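PDB 6OYC: glycosylation Associate Protein 2, which is thought to act in the accessory Sec system, assisting glycosylation and secretion of a surface protein together with its partners Gap1 and Gap3. Local coordinates for residues Q108-D111 against Q117-R120; A216-F221 against A241-A246; Y300-R305 against G309-W314. All coordinates share one frame; numbering follows the deposited sequence.

Contact 1: residues Q108-D111 against Q117-R120; sequences QRYD and QLIR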
ATOM      1  N   GLN B 108      14.223   1.341  11.473  1.00 30.77           N
ATOM      2  CA  GLN B 108      13.539   2.626  11.508  1.00 34.55           C
ATOM      3  C   GLN B 108      14.255   3.560  12.472  1.00 36.49           C
ATOM      4  O   GLN B 108      14.729   3.146  13.535  1.00 37.52           O
ATOM      5  CB  GLN B 108      12.070   2.455  11.934  1.00 33.99           C
ATOM      6  CG  GLN B 108      11.285   1.406  11.128  1.00 31.79           C
ATOM      7  CD  GLN B 108       9.787   1.694  11.086  1.00 35.71           C
ATOM      8  OE1 GLN B 108       9.383   2.842  10.935  1.00 38.37           O
ATOM      9  NE2 GLN B 108       8.959   0.647  11.218  1.00 32.77           N
ATOM     10  N   ARG B 109      14.339   4.824  12.095  1.00 37.77           N
ATOM     11  CA  ARG B 109      15.017   5.820  12.904  1.00 36.76           C
ATOM     12  C   ARG B 109      13.974   6.609  13.681  1.00 39.58           C
ATOM     13  O   ARG B 109      12.977   7.053  13.109  1.00 44.69           O
ATOM     14  CB  ARG B 109      15.861   6.742  12.024  1.00 39.65           C
ATOM     15  CG  ARG B 109      16.911   5.998  11.213  1.00 37.67           C
ATOM     16  CD  ARG B 109      18.016   5.458  12.112  1.00 42.68           C
ATOM     17  NE  ARG B 109      19.223   5.119  11.355  1.00 51.36           N
ATOM     18  CZ  ARG B 109      20.381   5.776  11.442  1.00 45.34           C
ATOM     19  NH1 ARG B 109      20.514   6.811  12.261  1.00 40.28           N
ATOM     20  NH2 ARG B 109      21.419   5.380  10.717  1.00 58.39           N
ATOM     21  N   TYR B 110      14.193   6.759  14.984  1.00 38.27           N
ATOM     22  CA  TYR B 110      13.252   7.437  15.860  1.00 36.31           C
ATOM     23  C   TYR B 110      13.938   8.639  16.486  1.00 38.25           C
ATOM     24  O   TYR B 110      15.171   8.738  16.500  1.00 36.96           O
ATOM     25  CB  TYR B 110      12.732   6.503  16.960  1.00 29.77           C
ATOM     26  CG  TYR B 110      13.808   6.102  17.945  1.00 33.40           C
ATOM     27  CD1 TYR B 110      14.623   4.987  17.724  1.00 29.94           C
ATOM     28  CD2 TYR B 110      14.020   6.844  19.093  1.00 32.72           C
ATOM     29  CE1 TYR B 110      15.607   4.624  18.652  1.00 28.79           C
ATOM     30  CE2 TYR B 110      14.995   6.504  19.999  1.00 32.84           C
ATOM     31  CZ  TYR B 110      15.790   5.391  19.777  1.00 30.45           C
ATOM     32  OH  TYR B 110      16.751   5.093  20.721  1.00 33.15           O
ATOM     33  N   ASP B 111      13.117   9.536  17.030  1.00 38.33           N
ATOM     34  CA  ASP B 111      13.585  10.786  17.624  1.00 33.84           C
ATOM     35  C   ASP B 111      13.926  10.529  19.085  1.00 34.75           C
ATOM     36  O   ASP B 111      13.038  10.435  19.939  1.00 36.87           O
ATOM     37  CB  ASP B 111      12.535  11.879  17.482  1.00 36.84           C
ATOM     38  CG  ASP B 111      12.931  13.161  18.185  1.00 41.60           C
ATOM     39  OD1 ASP B 111      14.085  13.255  18.675  1.00 39.01           O
ATOM     40  OD2 ASP B 111      12.080  14.078  18.246  1.00 42.99           O
ATOM     41  N   GLN B 117       6.861   9.486  22.396  1.00 37.29           N
ATOM     42  CA  GLN B 117       6.333   9.264  21.054  1.00 38.12           C
ATOM     43  C   GLN B 117       6.562   7.819  20.628  1.00 35.94           C
ATOM     44  O   GLN B 117       5.634   7.143  20.161  1.00 36.46           O
ATOM     45  CB  GLN B 117       6.975  10.234  20.058  1.00 35.96           C
ATOM     46  CG  GLN B 117       6.510  10.021  18.636  1.00 41.57           C
ATOM     47  CD  GLN B 117       7.123  11.002  17.629  1.00 47.98           C
ATOM     48  OE1 GLN B 117       6.408  11.750  16.935  1.00 51.34           O
ATOM     49  NE2 GLN B 117       8.442  11.007  17.549  1.00 44.60           N
ATOM     50  N   LEU B 118       7.791   7.316  20.820  1.00 33.60           N
ATOM     51  CA  LEU B 118       8.118   5.972  20.352  1.00 33.64           C
ATOM     52  C   LEU B 118       7.351   4.916  21.130  1.00 31.65           C
ATOM     53  O   LEU B 118       6.881   3.931  20.550  1.00 29.97           O
ATOM     54  CB  LEU B 118       9.624   5.713  20.456  1.00 30.06           C
ATOM     55  CG  LEU B 118      10.023   4.352  19.864  1.00 30.74           C
ATOM     56  CD1 LEU B 118       9.627   4.287  18.382  1.00 27.25           C
ATOM     57  CD2 LEU B 118      11.515   4.046  20.061  1.00 31.38           C
ATOM     58  N   ILE B 119       7.218   5.099  22.444  1.00 29.18           N
ATOM     59  CA  ILE B 119       6.418   4.173  23.238  1.00 32.58           C
ATOM     60  C   ILE B 119       4.984   4.121  22.710  1.00 34.25           C
ATOM     61  O   ILE B 119       4.409   3.042  22.527  1.00 33.74           O
ATOM     62  CB  ILE B 119       6.462   4.580  24.720  1.00 36.67           C
ATOM     63  CG1 ILE B 119       7.863   4.316  25.272  1.00 31.46           C
ATOM     64  CG2 ILE B 119       5.339   3.868  25.526  1.00 31.86           C
ATOM     65  CD1 ILE B 119       8.217   5.166  26.436  1.00 35.41           C
ATOM     66  N   ARG B 120       4.391   5.291  22.451  1.00 30.18           N
ATOM     67  CA  ARG B 120       3.023   5.342  21.939  1.00 34.71           C
ATOM     68  C   ARG B 120       2.920   4.666  20.575  1.00 32.34           C
ATOM     69  O   ARG B 120       1.955   3.942  20.302  1.00 33.28           O
ATOM     70  CB  ARG B 120       2.561   6.803  21.856  1.00 37.10           C
ATOM     71  CG  ARG B 120       1.063   7.002  21.763  1.00 45.07           C
ATOM     72  CD  ARG B 120       0.393   6.521  23.042  1.00 47.52           C
ATOM     73  NE  ARG B 120      -1.042   6.797  23.104  1.00 50.05           N
ATOM     74  CZ  ARG B 120      -1.844   6.279  24.035  1.00 48.80           C
ATOM     75  NH1 ARG B 120      -1.345   5.463  24.960  1.00 45.57           N
ATOM     76  NH2 ARG B 120      -3.136   6.566  24.040  1.00 43.93           N
TER
HETATM   77  O   HOH W   1      10.469   9.208  19.196  1.00 37.86           O
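Y110, at the end of strand 108-110, and L118, in helix 115-125, mark the closest backbone approach, with Y110 CA and L118 CA 7.0 Å apart. Side chains fill that gap. L118 CD2 does most of the touching. It sits over one face of the Y110 ring, 3.9 Å from the centroid and 17° off the ring normal, which makes a CH-pi contact. The methyl is shifted from the centre toward the CG end, and Y110 CG to L118 CD2 is the shortest approach at 3.7 Å. The L118 side chain leaves the helix with CG anti to the backbone N (chi1 -175°), and this carries its branch out to the ring. L118 CD1 lies beside the ring stem, 4.1 Å from Y110 CB. Both residues are buried.

The next pair is looser, exposed and polar. Q117 has an extended chain that ends near D111, with Q117 NE2 4.2 Å from D111 CB. They do not bond directly. One water bridges them: it donates to D111 O at 2.9 Å and accepts from Q117 NE2 at 3.2 Å. The D111 carboxylate turns to its own loop, where OD1 takes the backbone N-H of S113, as in an Asx turn.

The contact ties an edge strand of a five-stranded parallel sheet to the helix that follows it. Strand 86-89 pairs with strand 108-110 on its inner side. L64 of strand 62-65 touches both Y110 and L118, so the pair packs on the sheet beside that strand.

Contact 2: residues A216-F221 against A241-A246; sequences AKEWYF and AVKLFA. With SO4 (sulfate ion), chain P.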
ATOM      1  N   ALA B 216     -17.779  11.255  22.900  1.00 30.43           N
ATOM      2  CA  ALA B 216     -16.685  11.383  23.863  1.00 36.15           C
ATOM      3  C   ALA B 216     -15.602  12.343  23.400  1.00 36.90           C
ATOM      4  O   ALA B 216     -14.830  12.827  24.233  1.00 39.41           O
ATOM      5  CB  ALA B 216     -16.034  10.024  24.152  1.00 33.86           C
ATOM      6  N   LYS B 217     -15.516  12.625  22.105  1.00 32.74           N
ATOM      7  CA  LYS B 217     -14.377  13.366  21.579  1.00 30.61           C
ATOM      8  C   LYS B 217     -14.729  13.861  20.189  1.00 32.22           C
ATOM      9  O   LYS B 217     -15.375  13.145  19.410  1.00 31.43           O
ATOM     10  CB  LYS B 217     -13.114  12.480  21.537  1.00 36.34           C
ATOM     11  CG  LYS B 217     -11.845  13.185  21.019  1.00 41.31           C
ATOM     12  CD  LYS B 217     -10.793  13.369  22.130  1.00 43.59           C
ATOM     13  CE  LYS B 217      -9.634  14.300  21.704  1.00 49.86           C
ATOM     14  NZ  LYS B 217     -10.042  15.717  21.379  1.00 50.14           N
ATOM     15  N   GLU B 218     -14.326  15.097  19.898  1.00 32.12           N
ATOM     16  CA  GLU B 218     -14.486  15.693  18.577  1.00 36.49           C
ATOM     17  C   GLU B 218     -13.166  16.306  18.154  1.00 34.69           C
ATOM     18  O   GLU B 218     -12.502  16.957  18.965  1.00 34.54           O
ATOM     19  CB  GLU B 218     -15.554  16.813  18.537  1.00 29.79           C
ATOM     20  CG  GLU B 218     -16.969  16.332  18.517  1.00 40.61           C
ATOM     21  CD  GLU B 218     -17.932  17.380  17.969  1.00 44.30           C
ATOM     22  OE1 GLU B 218     -18.821  17.008  17.173  1.00 39.92           O
ATOM     23  OE2 GLU B 218     -17.787  18.570  18.328  1.00 50.30           O
ATOM     24  N   TRP B 219     -12.821  16.132  16.875  1.00 30.17           N
ATOM     25  CA  TRP B 219     -11.728  16.840  16.226  1.00 31.48           C
ATOM     26  C   TRP B 219     -12.259  17.659  15.055  1.00 34.85           C
ATOM     27  O   TRP B 219     -13.349  17.399  14.530  1.00 33.16           O
ATOM     28  CB  TRP B 219     -10.668  15.880  15.684  1.00 30.08           C
ATOM     29  CG  TRP B 219     -10.099  14.853  16.630  1.00 33.93           C
ATOM     30  CD1 TRP B 219      -8.884  14.906  17.249  1.00 34.13           C
ATOM     31  CD2 TRP B 219     -10.685  13.595  17.006  1.00 30.27           C
ATOM     32  NE1 TRP B 219      -8.687  13.776  17.999  1.00 32.96           N
ATOM     33  CE2 TRP B 219      -9.765  12.947  17.858  1.00 32.29           C
ATOM     34  CE3 TRP B 219     -11.897  12.958  16.712  1.00 29.30           C
ATOM     35  CZ2 TRP B 219     -10.023  11.690  18.434  1.00 35.04           C
ATOM     36  CZ3 TRP B 219     -12.151  11.709  17.271  1.00 32.78           C
ATOM     37  CH2 TRP B 219     -11.215  11.083  18.127  1.00 31.56           C
ATOM     38  N   TYR B 220     -11.456  18.625  14.606  1.00 36.36           N
ATOM     39  CA  TYR B 220     -11.763  19.359  13.385  1.00 37.62           C
ATOM     40  C   TYR B 220     -10.490  19.513  12.564  1.00 36.60           C
ATOM     41  O   TYR B 220      -9.385  19.549  13.104  1.00 36.14           O
ATOM     42  CB  TYR B 220     -12.374  20.743  13.668  1.00 35.22           C
ATOM     43  CG  TYR B 220     -11.335  21.715  14.166  1.00 45.17           C
ATOM     44  CD1 TYR B 220     -10.958  21.729  15.507  1.00 47.21           C
ATOM     45  CD2 TYR B 220     -10.687  22.591  13.294  1.00 49.22           C
ATOM     46  CE1 TYR B 220      -9.974  22.596  15.969  1.00 48.06           C
ATOM     47  CE2 TYR B 220      -9.697  23.460  13.756  1.00 50.37           C
ATOM     48  CZ  TYR B 220      -9.350  23.453  15.093  1.00 46.81           C
ATOM     49  OH  TYR B 220      -8.374  24.310  15.570  1.00 56.35           O
ATOM     50  N   PHE B 221     -10.658  19.606  11.250  1.00 33.29           N
ATOM     51  CA  PHE B 221      -9.531  19.799  10.349  1.00 34.96           C
ATOM     52  C   PHE B 221     -10.003  20.643   9.178  1.00 34.82           C
ATOM     53  O   PHE B 221     -11.075  20.390   8.613  1.00 38.76           O
ATOM     54  CB  PHE B 221      -8.960  18.447   9.870  1.00 35.16           C
ATOM     55  CG  PHE B 221      -8.456  17.585  10.994  1.00 37.29           C
ATOM     56  CD1 PHE B 221      -7.190  17.791  11.530  1.00 36.93           C
ATOM     57  CD2 PHE B 221      -9.272  16.609  11.556  1.00 34.86           C
ATOM     58  CE1 PHE B 221      -6.747  17.032  12.602  1.00 37.59           C
ATOM     59  CE2 PHE B 221      -8.838  15.846  12.615  1.00 34.67           C
ATOM     60  CZ  PHE B 221      -7.571  16.046  13.142  1.00 36.15           C
ATOM     61  N   ALA B 241     -18.738   9.865  13.372  1.00 28.73           N
ATOM     62  CA  ALA B 241     -19.616  10.597  12.467  1.00 26.83           C
ATOM     63  C   ALA B 241     -18.835  11.748  11.845  1.00 25.90           C
ATOM     64  O   ALA B 241     -18.081  12.441  12.536  1.00 28.44           O
ATOM     65  CB  ALA B 241     -20.843  11.134  13.199  1.00 27.78           C
ATOM     66  N   VAL B 242     -19.001  11.948  10.539  1.00 26.66           N
ATOM     67  CA  VAL B 242     -18.186  12.901   9.791  1.00 27.63           C
ATOM     68  C   VAL B 242     -19.105  13.920   9.153  1.00 30.39           C
ATOM     69  O   VAL B 242     -20.061  13.539   8.465  1.00 30.61           O
ATOM     70  CB  VAL B 242     -17.327  12.201   8.721  1.00 27.00           C
ATOM     71  CG1 VAL B 242     -16.530  13.230   7.919  1.00 25.08           C
ATOM     72  CG2 VAL B 242     -16.404  11.215   9.375  1.00 24.17           C
ATOM     73  N   LYS B 243     -18.829  15.210   9.409  1.00 28.85           N
ATOM     74  CA  LYS B 243     -19.535  16.348   8.828  1.00 28.04           C
ATOM     75  C   LYS B 243     -18.533  17.272   8.140  1.00 29.16           C
ATOM     76  O   LYS B 243     -17.401  17.429   8.598  1.00 29.62           O
ATOM     77  CB  LYS B 243     -20.303  17.151   9.902  1.00 28.05           C
ATOM     78  CG  LYS B 243     -21.343  16.348  10.670  1.00 31.98           C
ATOM     79  CD  LYS B 243     -21.455  16.792  12.128  1.00 34.20           C
ATOM     80  CE  LYS B 243     -20.535  15.980  13.049  1.00 39.50           C
ATOM     81  NZ  LYS B 243     -20.988  16.087  14.482  1.00 39.97           N
ATOM     82  N   LEU B 244     -18.946  17.898   7.046  1.00 26.45           N
ATOM     83  CA  LEU B 244     -18.107  18.870   6.355  1.00 30.92           C
ATOM     84  C   LEU B 244     -18.800  20.233   6.363  1.00 30.15           C
ATOM     85  O   LEU B 244     -19.998  20.326   6.092  1.00 32.23           O
ATOM     86  CB  LEU B 244     -17.794  18.409   4.927  1.00 29.27           C
ATOM     87  CG  LEU B 244     -16.902  19.285   4.030  1.00 31.82           C
ATOM     88  CD1 LEU B 244     -16.281  18.472   2.956  1.00 34.45           C
ATOM     89  CD2 LEU B 244     -17.725  20.329   3.346  1.00 37.14           C
ATOM     90  N   PHE B 245     -18.051  21.270   6.724  1.00 31.28           N
ATOM     91  CA  PHE B 245     -18.477  22.660   6.668  1.00 32.97           C
ATOM     92  C   PHE B 245     -17.654  23.389   5.611  1.00 33.32           C
ATOM     93  O   PHE B 245     -16.532  22.984   5.286  1.00 30.04           O
ATOM     94  CB  PHE B 245     -18.293  23.370   8.019  1.00 31.68           C
ATOM     95  CG  PHE B 245     -19.154  22.826   9.120  1.00 29.97           C
ATOM     96  CD1 PHE B 245     -18.910  21.585   9.669  1.00 30.38           C
ATOM     97  CD2 PHE B 245     -20.193  23.576   9.638  1.00 30.04           C
ATOM     98  CE1 PHE B 245     -19.720  21.092  10.688  1.00 29.94           C
ATOM     99  CE2 PHE B 245     -20.992  23.086  10.659  1.00 27.25           C
ATOM    100  CZ  PHE B 245     -20.752  21.845  11.176  1.00 25.53           C
ATOM    101  N   ALA B 246     -18.225  24.465   5.075  1.00 30.49           N
ATOM    102  CA  ALA B 246     -17.576  25.253   4.042  1.00 32.39           C
ATOM    103  C   ALA B 246     -17.964  26.716   4.201  1.00 33.13           C
ATOM    104  O   ALA B 246     -18.953  27.060   4.856  1.00 35.17           O
ATOM    105  CB  ALA B 246     -17.949  24.778   2.634  1.00 30.98           C
TER
HETATM  106  S   SO4 P 605      -5.997  14.568  20.483  1.00 47.98           S
HETATM  107  O1  SO4 P 605      -6.211  15.378  19.294  1.00 44.52           O
HETATM  108  O2  SO4 P 605      -6.551  15.279  21.633  1.00 49.77           O
HETATM  109  O3  SO4 P 605      -6.667  13.278  20.289  1.00 45.36           O
HETATM  110  O4  SO4 P 605      -4.554  14.364  20.665  1.00 48.57           O
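E218 and K243 meet through the ends of their side chains alone. The two strands lie too far apart to pair, with E218 CA and A241 CA, the nearest across the segments, 9.5 Å from each other. The contact is a salt bridge, long at 3.6 Å between E218 OE1 and K243 NZ. The side chains come together at about a right angle. K243 bends at chi2 and chi3, which turns its ammonium toward the glutamate, while E218 is extended beyond CG. S205 of strand 198-208 completes the group. Its OG is hydrogen-bonded to both E218 OE1 and K243 NZ, so each charged end has a second partner.

Strand 198-208 runs between strands 215-222 and 238-247 in a five-stranded antiparallel sheet, bonded to both by its backbone. The bridge lies on the outer face of this sheet, where E218 and F245 touch V203 of strand 198-208. The close packing is on the other face, where the buried V242 and L244 meet strand 168-180. W219 and F221 reach L232 of strand 230-232, which belongs to the second antiparallel sheet. This is consistent with two sheets facing each other as in a beta sandwich.

Strand 215-222 is outermost in its sheet within this chain, and the looser part of the contact is here, where W219 is only partly covered. A sulfate, probably from the crystallisation liquor, sits at the edge of the W219 indole. W219 NE1 donates to sulfate O3 at 3.1 Å and 160°. A weak second bond runs from W219 NE1 to sulfate O1, 3.2 Å long and bent to 124°. K217 CG lies over one face of the indole, 3.5 Å above its plane. Farther out on the same side chain, K217 CE comes within 3.2 Å of sulfate O2.

Contact 3: residues Y300-R305 against G309-W314; sequences YFSGFR and GFEGFW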
ATOM      1  N   TYR B 300       5.759  -7.099  -7.355  1.00 39.70           N
ATOM      2  CA  TYR B 300       4.394  -7.569  -7.587  1.00 39.13           C
ATOM      3  C   TYR B 300       3.428  -6.399  -7.475  1.00 40.69           C
ATOM      4  O   TYR B 300       3.317  -5.792  -6.405  1.00 39.21           O
ATOM      5  CB  TYR B 300       4.008  -8.659  -6.590  1.00 39.12           C
ATOM      6  CG  TYR B 300       2.639  -9.253  -6.843  1.00 44.45           C
ATOM      7  CD1 TYR B 300       2.350  -9.900  -8.045  1.00 41.96           C
ATOM      8  CD2 TYR B 300       1.631  -9.177  -5.875  1.00 42.85           C
ATOM      9  CE1 TYR B 300       1.100 -10.450  -8.279  1.00 44.16           C
ATOM     10  CE2 TYR B 300       0.373  -9.719  -6.106  1.00 43.09           C
ATOM     11  CZ  TYR B 300       0.115 -10.357  -7.308  1.00 44.92           C
ATOM     12  OH  TYR B 300      -1.127 -10.904  -7.538  1.00 44.03           O
ATOM     13  N   PHE B 301       2.742  -6.080  -8.578  1.00 37.69           N
ATOM     14  CA  PHE B 301       1.656  -5.107  -8.546  1.00 36.89           C
ATOM     15  C   PHE B 301       0.367  -5.785  -8.083  1.00 41.29           C
ATOM     16  O   PHE B 301      -0.026  -6.827  -8.623  1.00 41.09           O
ATOM     17  CB  PHE B 301       1.430  -4.486  -9.920  1.00 34.65           C
ATOM     18  CG  PHE B 301       2.480  -3.487 -10.339  1.00 37.69           C
ATOM     19  CD1 PHE B 301       3.719  -3.912 -10.799  1.00 38.25           C
ATOM     20  CD2 PHE B 301       2.209  -2.131 -10.328  1.00 35.06           C
ATOM     21  CE1 PHE B 301       4.675  -3.007 -11.203  1.00 40.03           C
ATOM     22  CE2 PHE B 301       3.170  -1.215 -10.737  1.00 37.35           C
ATOM     23  CZ  PHE B 301       4.405  -1.653 -11.173  1.00 37.83           C
ATOM     24  N   SER B 302      -0.300  -5.188  -7.097  1.00 36.14           N
ATOM     25  CA  SER B 302      -1.520  -5.784  -6.573  1.00 38.21           C
ATOM     26  C   SER B 302      -2.629  -5.730  -7.615  1.00 36.47           C
ATOM     27  O   SER B 302      -2.729  -4.782  -8.404  1.00 35.31           O
ATOM     28  CB  SER B 302      -1.972  -5.063  -5.299  1.00 38.35           C
ATOM     29  OG  SER B 302      -1.040  -5.213  -4.248  1.00 36.28           O
ATOM     30  N   GLY B 303      -3.471  -6.762  -7.607  1.00 35.89           N
ATOM     31  CA  GLY B 303      -4.666  -6.758  -8.422  1.00 37.59           C
ATOM     32  C   GLY B 303      -5.738  -5.803  -7.876  1.00 43.78           C
ATOM     33  O   GLY B 303      -5.551  -5.073  -6.900  1.00 39.61           O
ATOM     34  N   PHE B 304      -6.887  -5.816  -8.548  1.00 42.86           N
ATOM     35  CA  PHE B 304      -8.033  -5.017  -8.142  1.00 39.66           C
ATOM     36  C   PHE B 304      -8.605  -5.544  -6.828  1.00 44.11           C
ATOM     37  O   PHE B 304      -8.773  -6.755  -6.669  1.00 47.51           O
ATOM     38  CB  PHE B 304      -9.081  -5.058  -9.252  1.00 36.99           C
ATOM     39  CG  PHE B 304     -10.378  -4.357  -8.919  1.00 44.52           C
ATOM     40  CD1 PHE B 304     -11.369  -5.000  -8.178  1.00 42.68           C
ATOM     41  CD2 PHE B 304     -10.630  -3.072  -9.390  1.00 41.00           C
ATOM     42  CE1 PHE B 304     -12.568  -4.371  -7.886  1.00 41.12           C
ATOM     43  CE2 PHE B 304     -11.834  -2.431  -9.105  1.00 41.21           C
ATOM     44  CZ  PHE B 304     -12.804  -3.088  -8.347  1.00 43.19           C
ATOM     45  N   ARG B 305      -8.921  -4.640  -5.890  1.00 42.56           N
ATOM     46  CA  ARG B 305      -9.474  -5.035  -4.594  1.00 43.51           C
ATOM     47  C   ARG B 305     -10.103  -3.826  -3.901  1.00 42.20           C
ATOM     48  O   ARG B 305      -9.440  -2.803  -3.712  1.00 40.30           O
ATOM     49  CB  ARG B 305      -8.387  -5.673  -3.692  1.00 44.24           C
ATOM     50  CG  ARG B 305      -7.080  -4.824  -3.506  1.00 47.15           C
ATOM     51  CD  ARG B 305      -5.998  -5.502  -2.601  1.00 46.13           C
ATOM     52  NE  ARG B 305      -6.282  -5.474  -1.155  1.00 46.05           N
ATOM     53  CZ  ARG B 305      -5.812  -6.368  -0.272  1.00 49.42           C
ATOM     54  NH1 ARG B 305      -5.039  -7.368  -0.678  1.00 52.85           N
ATOM     55  NH2 ARG B 305      -6.115  -6.277   1.023  1.00 44.40           N
ATOM     56  N   GLY B 309      -4.880  -2.174   0.713  1.00 37.48           N
ATOM     57  CA  GLY B 309      -3.682  -2.838   1.192  1.00 35.85           C
ATOM     58  C   GLY B 309      -2.962  -3.589   0.083  1.00 36.30           C
ATOM     59  O   GLY B 309      -3.388  -3.613  -1.071  1.00 36.43           O
ATOM     60  N   PHE B 310      -1.837  -4.201   0.460  1.00 35.53           N
ATOM     61  CA  PHE B 310      -1.007  -4.938  -0.495  1.00 37.23           C
ATOM     62  C   PHE B 310      -1.491  -6.368  -0.684  1.00 40.32           C
ATOM     63  O   PHE B 310      -1.801  -7.071   0.284  1.00 39.60           O
ATOM     64  CB  PHE B 310       0.445  -4.985  -0.035  1.00 33.74           C
ATOM     65  CG  PHE B 310       1.074  -3.645   0.119  1.00 33.08           C
ATOM     66  CD1 PHE B 310       1.522  -2.944  -0.996  1.00 32.02           C
ATOM     67  CD2 PHE B 310       1.228  -3.084   1.378  1.00 30.59           C
ATOM     68  CE1 PHE B 310       2.097  -1.696  -0.864  1.00 32.56           C
ATOM     69  CE2 PHE B 310       1.808  -1.839   1.529  1.00 33.64           C
ATOM     70  CZ  PHE B 310       2.257  -1.137   0.402  1.00 32.45           C
ATOM     71  N   GLU B 311      -1.531  -6.798  -1.941  1.00 42.39           N
ATOM     72  CA  GLU B 311      -1.705  -8.196  -2.300  1.00 40.83           C
ATOM     73  C   GLU B 311      -0.360  -8.903  -2.401  1.00 44.56           C
ATOM     74  O   GLU B 311       0.646  -8.310  -2.804  1.00 41.53           O
ATOM     75  CB  GLU B 311      -2.397  -8.324  -3.647  1.00 42.25           C
ATOM     76  CG  GLU B 311      -3.851  -8.594  -3.590  1.00 48.64           C
ATOM     77  CD  GLU B 311      -4.417  -8.856  -4.969  1.00 52.09           C
ATOM     78  OE1 GLU B 311      -3.624  -8.938  -5.951  1.00 50.99           O
ATOM     79  OE2 GLU B 311      -5.655  -8.970  -5.063  1.00 51.55           O
ATOM     80  N   GLY B 312      -0.357 -10.193  -2.062  1.00 46.02           N
ATOM     81  CA  GLY B 312       0.767 -11.048  -2.398  1.00 42.58           C
ATOM     82  C   GLY B 312       1.965 -10.963  -1.488  1.00 40.70           C
ATOM     83  O   GLY B 312       3.070 -11.304  -1.917  1.00 43.75           O
ATOM     84  N   PHE B 313       1.788 -10.525  -0.240  1.00 40.06           N
ATOM     85  CA  PHE B 313       2.895 -10.499   0.712  1.00 38.97           C
ATOM     86  C   PHE B 313       3.488 -11.890   0.916  1.00 40.62           C
ATOM     87  O   PHE B 313       4.697 -12.099   0.773  1.00 40.35           O
ATOM     88  CB  PHE B 313       2.415  -9.934   2.045  1.00 35.76           C
ATOM     89  CG  PHE B 313       3.492  -9.856   3.103  1.00 35.27           C
ATOM     90  CD1 PHE B 313       4.433  -8.836   3.081  1.00 33.14           C
ATOM     91  CD2 PHE B 313       3.552 -10.797   4.119  1.00 37.62           C
ATOM     92  CE1 PHE B 313       5.409  -8.745   4.055  1.00 32.97           C
ATOM     93  CE2 PHE B 313       4.534 -10.727   5.101  1.00 36.83           C
ATOM     94  CZ  PHE B 313       5.466  -9.695   5.068  1.00 38.85           C
ATOM     95  N   TRP B 314       2.654 -12.854   1.284  1.00 39.65           N
ATOM     96  CA  TRP B 314       3.207 -14.153   1.636  1.00 43.03           C
ATOM     97  C   TRP B 314       3.767 -14.871   0.414  1.00 43.40           C
ATOM     98  O   TRP B 314       4.785 -15.565   0.511  1.00 48.58           O
ATOM     99  CB  TRP B 314       2.145 -14.985   2.340  1.00 39.99           C
ATOM    100  CG  TRP B 314       1.821 -14.430   3.674  1.00 41.37           C
ATOM    101  CD1 TRP B 314       0.638 -13.853   4.068  1.00 42.78           C
ATOM    102  CD2 TRP B 314       2.689 -14.379   4.809  1.00 38.65           C
ATOM    103  NE1 TRP B 314       0.726 -13.447   5.379  1.00 41.97           N
ATOM    104  CE2 TRP B 314       1.970 -13.760   5.859  1.00 37.57           C
ATOM    105  CE3 TRP B 314       4.007 -14.785   5.037  1.00 39.93           C
ATOM    106  CZ2 TRP B 314       2.521 -13.544   7.117  1.00 35.09           C
ATOM    107  CZ3 TRP B 314       4.556 -14.577   6.294  1.00 43.37           C
ATOM    108  CH2 TRP B 314       3.809 -13.963   7.323  1.00 41.00           C
TER
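The R305 guanidinium has G309 O over one face, offset toward the rim and 3.4 Å above the plane. E311 CG lies at its edge, in plane, 3.4 Å from R305 NH1. The bend at chi3 of R305 (-75°) lays the guanidinium across the G309 carbonyl. R305 NE and G309 O are close but do not bond, because the angle is poor. NE bonds A307 O instead. The Y300 ring is met at its edge. The carbonyl of E311 lies there, with E311 O 3.3 Å from Y300 CD2, while G312 CA comes in obliquely.

E311 carries the polar part of the contact. Its backbone N donates to S302 OG at 2.8 Å in a nearly straight bond. S302 OG also bonds I326 O of strand 323-327, so two bonds hold this buried hydroxyl. The E311 side chain, extended beyond CG, runs beside S302 and ends at the backbone of G303. G303 N donates to E311 OE1 at 2.7 Å and 157°, reaching the oxygen from above the carboxylate plane, 60° out of it. R305 NH1 and E311 OE2 stay 4.7 Å apart, so the two opposite charges do not pair.

The F310 side chain starts away from segment 300-305 and packs on strands 283-289 and 323-327. G312 then holds the N-cap position of helix 313-318. Strand 297-301, this helix and strand 323-327 form a beta-alpha-beta unit of the eight-stranded mixed sheet. Y300 also touches S368 and L370 of strand 365-370, beside a putative nucleophile elbow, and G303 lies near a possible catalytic triad. The placement fits the alpha/beta-hydrolase fold.

The three contacts follow one another along the chain and hold different elements in different sheets. Contact 1 joins a strand and helix of the parallel sheet and is partly buried. Contact 2 lies on the surface, within the five-stranded antiparallel sheet. Contact 3 is nearest the centre of the chain, in what is probably the alpha/beta-hydrolase-like part, with five of its nine touching residues buried. Their chemistry follows their place: an apolar CH-pi contact with a water bridge in contact 1, one long salt bridge in contact 2, and direct hydrogen bonds to backbone N-H groups in contact 3. None touches another.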